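Local structure of disease resistance protein RRS1 (7P8K) at the interface of chains A and B. The protein acts as a plant immune receptor and transcription factor that binds W-box DNA and takes part in resistance to fungal and bacterial pathogens. Numbering follows the deposited sequence. Chains: chain A, Disease resistance protein RRS1; chain B, Avirulence protein,Avirulence protein.

The interface of chains A and B. Residues chain A 28-31; chain B 55-56, 59.
A:Leu31 lays its forked tip against the start of the effector helix B:54-82, with one branch on B:Asn59 and the other on B:Ala55. The CD2 methyl lies 3.7 Å from the amide carbon CG of B:Asn59, the leucine and the asparagine running alongside each other but pointing opposite ways. CD1 turns instead to the preceding helical turn, 4.0 Å from the CB methyl of B:Ala55 and near that residue's backbone carbonyl. With CG anti to the carbonyl carbon (chi1 -65°), the fork points to the helix. A:Leu31 hides 71 Å², the most of any residue in the patch. Around this small apolar centre runs a polar rim on which the same asparagine serves a second purpose. Its CG is anti to the backbone N (chi1 -177°), which carries the amide out toward the WRKY chain, where ND2 donates to the backbone O of A:Asp29 at 2.9 Å. The bond is fairly straight, 161° at the hydrogen, and the acceptor lies almost in the amide plane. ND2 also donates to the carboxylate OE2 of B:Glu56, one helical turn earlier, at 3.0 Å; this oxygen offers its syn lone pair and sits somewhat out of the amide plane. Two acceptors on ND2 should hold the amide in this rotation. Farther out, the extended chain of A:Lys28 meets the bent B:Glu56 tip to tip, NZ lying 3.3 Å from OE2 in a salt bridge whose hydrogen bond is weak. The lysine's positive charge may offset the negative charge of the carboxylate beside the asparagine. The patch illustrates how recognition can combine a main-chain carbonyl, an apolar tip and a charged pair: A:Lys28 closes the WRKYGQK motif on the DNA-reading strand A:22-28, so processed AvrRps4 holds the edge of the receptor's DNA-binding surface and probably competes with W-box DNA there.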
# COMPACT_ATOMS: atom_id res chain seq x y z
N LYS A 28 -3.44 -6.27 2.11
CA LYS A 28 -4.35 -6.41 3.28
C LYS A 28 -5.11 -7.73 3.17
O LYS A 28 -5.65 -8.01 2.10
CB LYS A 28 -5.32 -5.22 3.34
CG LYS A 28 -6.25 -5.18 4.55
CD LYS A 28 -7.32 -4.13 4.43
CE LYS A 28 -7.82 -3.67 5.78
NZ LYS A 28 -9.20 -3.14 5.70
N ASP A 29 -5.15 -8.51 4.25
CA ASP A 29 -6.10 -9.64 4.40
C ASP A 29 -7.51 -9.05 4.48
O ASP A 29 -7.77 -8.26 5.40
CB ASP A 29 -5.74 -10.50 5.61
CG ASP A 29 -4.35 -11.11 5.52
OD1 ASP A 29 -3.92 -11.40 4.39
OD2 ASP A 29 -3.72 -11.30 6.58
N ILE A 30 -8.35 -9.35 3.49
CA ILE A 30 -9.77 -8.91 3.43
C ILE A 30 -10.58 -9.94 4.21
O ILE A 30 -10.10 -11.08 4.34
CB ILE A 30 -10.23 -8.76 1.96
CG1 ILE A 30 -9.91 -7.37 1.42
CG2 ILE A 30 -11.71 -9.09 1.77
CD1 ILE A 30 -8.46 -6.97 1.57
N LEU A 31 -11.73 -9.54 4.75
CA LEU A 31 -12.68 -10.46 5.42
C LEU A 31 -13.47 -11.22 4.35
O LEU A 31 -13.86 -10.58 3.34
CB LEU A 31 -13.61 -9.67 6.35
CG LEU A 31 -12.91 -9.00 7.53
CD1 LEU A 31 -13.93 -8.40 8.49
CD2 LEU A 31 -12.00 -9.98 8.26
N ALA B 55 -15.98 -5.72 13.24
CA ALA B 55 -15.24 -6.82 12.59
C ALA B 55 -14.11 -6.24 11.74
O ALA B 55 -12.97 -6.74 11.84
CB ALA B 55 -16.18 -7.66 11.75
N GLU B 56 -14.41 -5.22 10.93
CA GLU B 56 -13.41 -4.55 10.05
C GLU B 56 -12.48 -3.66 10.89
O GLU B 56 -11.32 -3.47 10.48
CB GLU B 56 -14.09 -3.72 8.96
CG GLU B 56 -13.12 -3.24 7.88
CD GLU B 56 -12.35 -4.36 7.20
OE1 GLU B 56 -12.83 -4.85 6.17
OE2 GLU B 56 -11.28 -4.74 7.72
N ASN B 59 -9.94 -6.21 12.12
CA ASN B 59 -9.13 -6.69 10.98
C ASN B 59 -8.04 -5.65 10.64
O ASN B 59 -6.85 -6.03 10.52
CB ASN B 59 -10.01 -7.01 9.77
CG ASN B 59 -9.24 -7.56 8.59
OD1 ASN B 59 -8.27 -8.30 8.77
ND2 ASN B 59 -9.67 -7.23 7.38